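Local coordinates for protein porphyranase B (Zobellia galactanivorans, PDB 3JUU) that cleaves the sulfated algal polysaccharide porphyran at the linkages between beta-D-galactose and alpha-L-galactose-6-sulfate, at residues L127-K132 / K139-L144. Numbering follows the deposited sequence.
Sequences LINEGK and KRTTEL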
ATOM      1  N   LEU A 127       0.832   1.675   5.152  1.00  9.28           N
ATOM      2  CA  LEU A 127       0.685   1.344   6.582  1.00  9.28           C
ATOM      3  C   LEU A 127      -0.329   2.303   7.109  1.00  8.15           C
ATOM      4  O   LEU A 127      -0.329   3.485   6.706  1.00  8.13           O
ATOM      5  CB  LEU A 127       2.049   1.652   7.326  1.00  7.82           C
ATOM      6  CG  LEU A 127       3.110   0.555   7.042  1.00  9.47           C
ATOM      7  CD1 LEU A 127       4.591   1.039   7.177  1.00  9.63           C
ATOM      8  CD2 LEU A 127       2.850  -0.599   8.020  1.00  8.65           C
ATOM      9  N   ILE A 128      -1.169   1.873   8.046  1.00  7.26           N
ATOM     10  CA  ILE A 128      -2.049   2.831   8.722  1.00  8.72           C
ATOM     11  C   ILE A 128      -2.213   2.327  10.156  1.00  8.25           C
ATOM     12  O   ILE A 128      -2.147   1.138  10.404  1.00 10.06           O
ATOM     13  CB  ILE A 128      -3.408   3.032   7.895  1.00  8.16           C
ATOM     14  CG1 ILE A 128      -4.248   4.185   8.445  1.00  9.94           C
ATOM     15  CG2 ILE A 128      -4.234   1.685   7.898  1.00  9.52           C
ATOM     16  CD1 ILE A 128      -5.396   4.594   7.615  1.00  8.11           C
ATOM     17  N   ASN A 129      -2.492   3.228  11.095  1.00  9.76           N
ATOM     18  CA  ASN A 129      -2.842   2.799  12.427  1.00 11.37           C
ATOM     19  C   ASN A 129      -4.351   2.486  12.441  1.00 13.28           C
ATOM     20  O   ASN A 129      -5.054   2.645  11.413  1.00 13.59           O
ATOM     21  CB  ASN A 129      -2.440   3.879  13.460  1.00 10.36           C
ATOM     22  CG  ASN A 129      -3.383   5.077  13.471  1.00 11.07           C
ATOM     23  OD1 ASN A 129      -3.934   5.505  12.419  1.00 10.80           O
ATOM     24  ND2 ASN A 129      -3.632   5.624  14.699  1.00 13.87           N
ATOM     25  N   GLU A 130      -4.842   2.087  13.590  1.00 13.51           N
ATOM     26  CA  GLU A 130      -6.278   1.714  13.696  1.00 14.43           C
ATOM     27  C   GLU A 130      -6.835   2.467  14.921  1.00 13.83           C
ATOM     28  O   GLU A 130      -6.922   1.928  16.015  1.00 14.89           O
ATOM     29  CB  GLU A 130      -6.380   0.174  13.797  1.00 14.77           C
ATOM     30  CG  GLU A 130      -6.165  -0.443  12.400  1.00 17.58           C
ATOM     31  CD  GLU A 130      -6.267  -1.952  12.384  1.00 19.57           C
ATOM     32  OE1 GLU A 130      -6.399  -2.538  13.469  1.00 19.80           O
ATOM     33  OE2 GLU A 130      -6.175  -2.563  11.286  1.00 17.12           O
ATOM     34  N   GLY A 131      -7.153   3.715  14.699  1.00 15.37           N
ATOM     35  CA  GLY A 131      -7.271   4.689  15.793  1.00 15.74           C
ATOM     36  C   GLY A 131      -8.425   4.310  16.728  1.00 16.84           C
ATOM     37  O   GLY A 131      -8.384   4.561  17.937  1.00 15.10           O
ATOM     38  N   LYS A 132      -9.488   3.693  16.214  1.00 17.08           N
ATOM     39  CA  LYS A 132     -10.603   3.502  17.169  1.00 17.33           C
ATOM     40  C   LYS A 132     -10.250   2.456  18.249  1.00 17.59           C
ATOM     41  O   LYS A 132     -10.919   2.435  19.294  1.00 15.42           O
ATOM     42  CB  LYS A 132     -11.876   3.126  16.441  1.00 18.12           C
ATOM     43  CG  LYS A 132     -11.710   1.851  15.703  1.00 24.98           C
ATOM     44  CD  LYS A 132     -13.068   1.550  14.924  1.00 32.37           C
ATOM     45  CE  LYS A 132     -13.323   0.060  14.907  1.00 38.23           C
ATOM     46  NZ  LYS A 132     -11.997  -0.627  14.621  1.00 40.11           N
ATOM     47  N   LYS A 139      -6.062   7.842  19.022  1.00 12.43           N
ATOM     48  CA  LYS A 139      -7.201   7.628  18.122  1.00 11.77           C
ATOM     49  C   LYS A 139      -7.044   8.427  16.821  1.00 12.04           C
ATOM     50  O   LYS A 139      -7.796   8.217  15.872  1.00 13.12           O
ATOM     51  CB  LYS A 139      -8.531   8.058  18.837  1.00 13.69           C
ATOM     52  CG  LYS A 139      -8.949   7.093  20.010  1.00 12.14           C
ATOM     53  CD  LYS A 139     -10.348   7.544  20.590  1.00 14.16           C
ATOM     54  CE  LYS A 139     -10.469   7.220  22.048  1.00 12.76           C
ATOM     55  NZ  LYS A 139     -10.448   5.682  22.224  1.00 16.88           N
ATOM     56  N   ARG A 140      -6.139   9.408  16.790  1.00 12.10           N
ATOM     57  CA  ARG A 140      -5.836  10.180  15.558  1.00 11.45           C
ATOM     58  C   ARG A 140      -5.278   9.159  14.549  1.00 11.76           C
ATOM     59  O   ARG A 140      -4.827   8.093  14.924  1.00 13.55           O
ATOM     60  CB  ARG A 140      -4.758  11.250  15.825  1.00 11.79           C
ATOM     61  CG  ARG A 140      -3.432  10.637  16.267  1.00 10.97           C
ATOM     62  CD  ARG A 140      -2.526  11.751  16.871  1.00 11.32           C
ATOM     63  NE  ARG A 140      -1.300  11.197  17.460  1.00 13.79           N
ATOM     64  CZ  ARG A 140      -0.134  10.972  16.834  1.00 13.21           C
ATOM     65  NH1 ARG A 140       0.054  11.257  15.569  1.00 11.69           N
ATOM     66  NH2 ARG A 140       0.871  10.430  17.513  1.00 12.56           N
ATOM     67  N   THR A 141      -5.357   9.515  13.263  1.00 11.34           N
ATOM     68  CA  THR A 141      -4.899   8.652  12.180  1.00 11.37           C
ATOM     69  C   THR A 141      -3.510   9.051  11.747  1.00 10.46           C
ATOM     70  O   THR A 141      -3.238  10.253  11.571  1.00 10.17           O
ATOM     71  CB  THR A 141      -5.840   8.815  10.987  1.00 12.97           C
ATOM     72  OG1 THR A 141      -7.128   8.353  11.425  1.00 15.58           O
ATOM     73  CG2 THR A 141      -5.369   7.918   9.798  1.00  9.00           C
ATOM     74  N   THR A 142      -2.686   8.053  11.478  1.00 10.88           N
ATOM     75  CA  THR A 142      -1.391   8.260  10.885  1.00  9.28           C
ATOM     76  C   THR A 142      -1.400   7.225   9.744  1.00 11.59           C
ATOM     77  O   THR A 142      -1.686   6.072   9.929  1.00 11.53           O
ATOM     78  CB  THR A 142      -0.192   7.940  11.862  1.00 11.95           C
ATOM     79  OG1 THR A 142      -0.275   6.577  12.339  1.00 11.25           O
ATOM     80  CG2 THR A 142      -0.163   8.856  13.033  1.00  9.75           C
ATOM     81  N   GLU A 143      -1.133   7.697   8.526  1.00 11.13           N
ATOM     82  CA  GLU A 143      -1.086   6.807   7.350  1.00 10.81           C
ATOM     83  C   GLU A 143       0.223   7.065   6.657  1.00 11.00           C
ATOM     84  O   GLU A 143       0.559   8.215   6.388  1.00  9.46           O
ATOM     85  CB  GLU A 143      -2.273   7.170   6.409  1.00 10.71           C
ATOM     86  CG  GLU A 143      -2.247   6.322   5.090  1.00  7.96           C
ATOM     87  CD  GLU A 143      -3.409   6.741   4.163  1.00 11.18           C
ATOM     88  OE1 GLU A 143      -4.341   7.482   4.590  1.00 12.11           O
ATOM     89  OE2 GLU A 143      -3.356   6.345   2.975  1.00 11.17           O
ATOM     90  N   LEU A 144       0.937   5.976   6.343  1.00  9.45           N
ATOM     91  CA  LEU A 144       2.251   6.038   5.667  1.00 10.07           C
ATOM     92  C   LEU A 144       2.104   5.248   4.324  1.00  9.49           C
ATOM     93  O   LEU A 144       2.078   4.035   4.282  1.00  7.08           O
ATOM     94  CB  LEU A 144       3.327   5.404   6.618  1.00 10.56           C
ATOM     95  CG  LEU A 144       4.820   5.738   6.328  1.00  8.81           C
ATOM     96  CD1 LEU A 144       5.719   4.987   7.297  1.00 10.78           C
ATOM     97  CD2 LEU A 144       5.206   5.436   4.853  1.00  7.10           C
TER
HETATM   98  O   HOH W   1      -6.708   5.429  12.221  1.00 13.56           O
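In the family 16 jelly roll, the antiparallel strands 122-128 and 141-150 pair where the second carries Glu143, probably the catalytic nucleophile. Leu127 and Leu144 form a hydrogen-bonded pair, N of each to O of the other at 2.8 Å, and their side chains lie side by side, CB to CB 4.0 Å. On the opposite face Ile128 rests CG1 on Glu143 CB. The carboxylate of Glu143 reaches beyond the pair to a salt bridge with Arg174.

Past Ile128 the Asn129 side chain adds to the backbone bonding. The backbone N of Asn129 still bonds Thr142 O, while chi1 76° sets CG between the backbone N and the carbonyl carbon, and the amide reaches segment 139-144. There OD1 accepts Thr142 N at 3.0 Å, the donor standing above the carbonyl plane, and ND2 donates a hydrogen bond to Arg140 O at 2.8 Å, in plane with that carbonyl. A water accepts from Gly131 N, lies within bonding distance of Thr141 OG1 and probably donates to OD1. An alanine at Asn129 would probably leave Thr142 N and Arg140 O without these partners and the water less firmly held. With both ends engaged, the amide's rotation is probably restrained, tying residue 129 to the chain leading toward Glu143.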